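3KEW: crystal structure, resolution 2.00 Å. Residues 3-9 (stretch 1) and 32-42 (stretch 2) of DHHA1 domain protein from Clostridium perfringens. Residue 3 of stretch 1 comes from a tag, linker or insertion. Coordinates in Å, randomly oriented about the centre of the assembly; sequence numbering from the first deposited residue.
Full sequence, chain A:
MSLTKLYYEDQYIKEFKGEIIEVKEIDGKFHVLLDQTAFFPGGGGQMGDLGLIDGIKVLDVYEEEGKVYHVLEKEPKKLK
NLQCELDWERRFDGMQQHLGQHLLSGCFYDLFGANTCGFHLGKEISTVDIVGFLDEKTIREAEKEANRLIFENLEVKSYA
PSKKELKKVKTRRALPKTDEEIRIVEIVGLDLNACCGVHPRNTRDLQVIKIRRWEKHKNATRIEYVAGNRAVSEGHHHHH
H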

# COMPACT_ATOMS: atom_id res chain seq x y z
N LEU A 3 -5.92 -20.49 1.11
CA LEU A 3 -7.14 -19.73 0.71
C LEU A 3 -6.80 -18.39 0.05
O LEU A 3 -5.65 -17.95 0.08
CB LEU A 3 -8.11 -19.55 1.90
CG LEU A 3 -7.69 -19.90 3.33
CD1 LEU A 3 -6.94 -18.76 4.00
CD2 LEU A 3 -8.92 -20.29 4.13
N THR A 4 -7.81 -17.75 -0.54
CA THR A 4 -7.59 -16.70 -1.54
C THR A 4 -7.42 -15.26 -0.99
O THR A 4 -8.22 -14.80 -0.17
CB THR A 4 -8.69 -16.76 -2.63
OG1 THR A 4 -8.50 -17.93 -3.43
CG2 THR A 4 -8.65 -15.55 -3.52
N LYS A 5 -6.36 -14.58 -1.44
CA LYS A 5 -6.15 -13.16 -1.13
C LYS A 5 -6.32 -12.30 -2.39
O LYS A 5 -5.38 -12.10 -3.17
CB LYS A 5 -4.80 -12.94 -0.42
CG LYS A 5 -4.66 -13.84 0.81
CD LYS A 5 -3.42 -13.59 1.65
CE LYS A 5 -2.14 -14.03 0.98
NZ LYS A 5 -1.02 -13.95 1.97
N LEU A 6 -7.53 -11.78 -2.55
CA LEU A 6 -7.96 -11.05 -3.75
C LEU A 6 -7.23 -9.73 -3.99
O LEU A 6 -6.99 -9.36 -5.14
CB LEU A 6 -9.48 -10.84 -3.73
CG LEU A 6 -10.35 -12.09 -3.94
CD1 LEU A 6 -11.80 -11.81 -3.63
CD2 LEU A 6 -10.20 -12.63 -5.36
N TYR A 7 -6.85 -9.06 -2.90
CA TYR A 7 -6.12 -7.79 -2.93
C TYR A 7 -4.80 -7.84 -3.70
O TYR A 7 -4.34 -6.81 -4.21
CB TYR A 7 -5.93 -7.22 -1.52
CG TYR A 7 -5.35 -8.15 -0.47
CD1 TYR A 7 -6.17 -8.80 0.45
CD2 TYR A 7 -3.97 -8.36 -0.38
CE1 TYR A 7 -5.64 -9.65 1.42
CE2 TYR A 7 -3.44 -9.21 0.57
CZ TYR A 7 -4.27 -9.85 1.46
OH TYR A 7 -3.73 -10.67 2.41
N TYR A 8 -4.18 -9.02 -3.77
CA TYR A 8 -2.98 -9.22 -4.57
C TYR A 8 -3.27 -9.74 -5.99
O TYR A 8 -2.34 -9.90 -6.79
CB TYR A 8 -2.01 -10.18 -3.87
CG TYR A 8 -1.21 -9.61 -2.71
CD1 TYR A 8 -0.86 -10.42 -1.62
CD2 TYR A 8 -0.80 -8.27 -2.70
CE1 TYR A 8 -0.11 -9.91 -0.55
CE2 TYR A 8 -0.06 -7.74 -1.62
CZ TYR A 8 0.28 -8.58 -0.55
OH TYR A 8 1.01 -8.08 0.51
N GLU A 9 -4.53 -10.02 -6.29
CA GLU A 9 -4.93 -10.48 -7.62
C GLU A 9 -5.50 -9.34 -8.46
O GLU A 9 -5.10 -9.14 -9.61
CB GLU A 9 -5.94 -11.64 -7.53
CG GLU A 9 -5.41 -12.92 -6.86
CD GLU A 9 -4.09 -13.41 -7.45
OE1 GLU A 9 -3.99 -13.52 -8.69
OE2 GLU A 9 -3.15 -13.67 -6.66
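Stretch 2 (32-42) VLLDQTAFFPG

Stretch 2 runs alongside stretch 1 in the same direction, as an extended chain with strands at 32-34 and 36-37, the first begun earlier in the chain, before it leaves the strand at Ala38. Thr4 pairs with Gln36 (CA to CA 4.3 Å) and Lys5 with Thr37 (CA to CA 5.3 Å) as a short parallel ladder. Three backbone hydrogen bonds fix the register: Thr4 N to Asp35 O (3.1 Å), Thr37 N to Thr4 O (3.0 Å) and Leu6 N to Thr37 O (2.7 Å). Thr4 O also receives a CA-H contact from Gln36 CA at 3.4 Å. The side chains of Thr4 and Gln36 share one face of the ladder, CB to CB 3.6 Å, while those of Lys5 and Thr37 lie on the other. At the upstream end the tag-derived Leu3 reaches back past Asp35, so that its CD2 meets Leu33 CD2 at 3.7 Å. Beyond the ladder stretch 1 tightens into a 3-10 turn at 6-8, and Leu6 CB comes to rest 4.0 Å from Ala38 CB. Tyr7 is the main bump, with 100 Å² covered by stretch 2, whose loop bends around its ring. Phe39 O approaches Tyr7 CE1 to 3.1 Å, and Pro41 CD lies 3.3 Å from Tyr7 OH. Over one face of the ring, Phe40 CA stands 4.1 Å from the Tyr7 centroid in a CH-pi contact, and the edge of the Phe40 ring turns toward the Tyr7 face, planes at 72° and CD2 of Phe40 3.6 Å from CD2 of Tyr7. Thr37 OG1 accepts a hydrogen bond from Phe39 N (3.1 Å), bracing the start of this loop. Tyr8 adds a smaller contact, its OH 3.8 Å from Phe40 CE2, at the edge of the phenylalanine ring. The contact buries 583 Å², both sides summed.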

# COMPACT_ATOMS: atom_id res chain seq x y z
N VAL A 32 -13.52 -13.86 12.24
CA VAL A 32 -13.88 -14.80 11.16
C VAL A 32 -12.81 -14.98 10.07
O VAL A 32 -12.07 -14.05 9.73
CB VAL A 32 -15.27 -14.49 10.51
CG1 VAL A 32 -16.38 -14.42 11.56
CG2 VAL A 32 -15.24 -13.21 9.66
N LEU A 33 -12.74 -16.20 9.55
CA LEU A 33 -11.92 -16.51 8.38
C LEU A 33 -12.88 -16.60 7.20
O LEU A 33 -14.06 -16.94 7.38
CB LEU A 33 -11.20 -17.84 8.58
CG LEU A 33 -9.69 -17.89 8.35
CD1 LEU A 33 -9.10 -19.16 8.93
CD2 LEU A 33 -9.34 -17.77 6.87
N LEU A 34 -12.38 -16.26 6.01
CA LEU A 34 -13.17 -16.30 4.77
C LEU A 34 -12.48 -17.18 3.73
O LEU A 34 -11.26 -17.36 3.79
CB LEU A 34 -13.35 -14.89 4.20
CG LEU A 34 -14.62 -14.06 4.42
CD1 LEU A 34 -15.17 -14.14 5.83
CD2 LEU A 34 -14.34 -12.62 4.05
N ASP A 35 -13.26 -17.75 2.81
CA ASP A 35 -12.71 -18.58 1.73
C ASP A 35 -11.84 -17.74 0.79
O ASP A 35 -10.77 -18.19 0.35
CB ASP A 35 -13.82 -19.34 0.97
CG ASP A 35 -14.75 -18.42 0.15
OD1 ASP A 35 -14.92 -18.69 -1.06
OD2 ASP A 35 -15.31 -17.44 0.69
N GLN A 36 -12.29 -16.52 0.51
CA GLN A 36 -11.56 -15.53 -0.28
C GLN A 36 -11.79 -14.15 0.31
O GLN A 36 -12.88 -13.85 0.78
CB GLN A 36 -11.99 -15.57 -1.76
CG GLN A 36 -13.42 -15.14 -2.07
CD GLN A 36 -13.80 -15.39 -3.52
OE1 GLN A 36 -12.94 -15.62 -4.38
NE2 GLN A 36 -15.09 -15.36 -3.81
N THR A 37 -10.75 -13.32 0.32
CA THR A 37 -10.91 -11.97 0.86
C THR A 37 -10.18 -10.89 0.06
O THR A 37 -9.09 -11.11 -0.48
CB THR A 37 -10.59 -11.91 2.39
OG1 THR A 37 -11.01 -10.65 2.92
CG2 THR A 37 -9.10 -12.12 2.67
N ALA A 38 -10.83 -9.74 -0.04
CA ALA A 38 -10.21 -8.54 -0.60
C ALA A 38 -9.84 -7.56 0.51
O ALA A 38 -9.41 -6.44 0.24
CB ALA A 38 -11.16 -7.88 -1.62
N PHE A 39 -10.02 -7.97 1.77
CA PHE A 39 -9.61 -7.15 2.92
C PHE A 39 -8.11 -7.30 3.14
O PHE A 39 -7.63 -8.40 3.48
CB PHE A 39 -10.39 -7.52 4.20
CG PHE A 39 -11.86 -7.14 4.17
CD1 PHE A 39 -12.29 -5.92 4.71
CD2 PHE A 39 -12.81 -7.99 3.61
CE1 PHE A 39 -13.64 -5.55 4.66
CE2 PHE A 39 -14.17 -7.64 3.58
CZ PHE A 39 -14.58 -6.41 4.10
N PHE A 40 -7.37 -6.21 2.92
CA PHE A 40 -5.92 -6.15 3.19
C PHE A 40 -5.75 -6.13 4.70
O PHE A 40 -6.44 -5.35 5.38
CB PHE A 40 -5.34 -4.87 2.56
CG PHE A 40 -3.83 -4.80 2.53
CD1 PHE A 40 -3.17 -3.64 2.95
CD2 PHE A 40 -3.06 -5.87 2.06
CE1 PHE A 40 -1.77 -3.55 2.91
CE2 PHE A 40 -1.67 -5.79 2.01
CZ PHE A 40 -1.02 -4.62 2.43
N PRO A 41 -4.91 -7.03 5.25
CA PRO A 41 -4.58 -7.02 6.69
C PRO A 41 -3.56 -5.95 7.12
O PRO A 41 -3.44 -5.65 8.32
CB PRO A 41 -4.00 -8.43 6.92
CG PRO A 41 -3.41 -8.82 5.60
CD PRO A 41 -4.24 -8.14 4.54
N GLY A 42 -2.86 -5.37 6.15
CA GLY A 42 -1.73 -4.49 6.42
C GLY A 42 -0.45 -5.10 5.87
O GLY A 42 -0.38 -6.31 5.68
O HOH W 1 -9.05 -15.89 3.00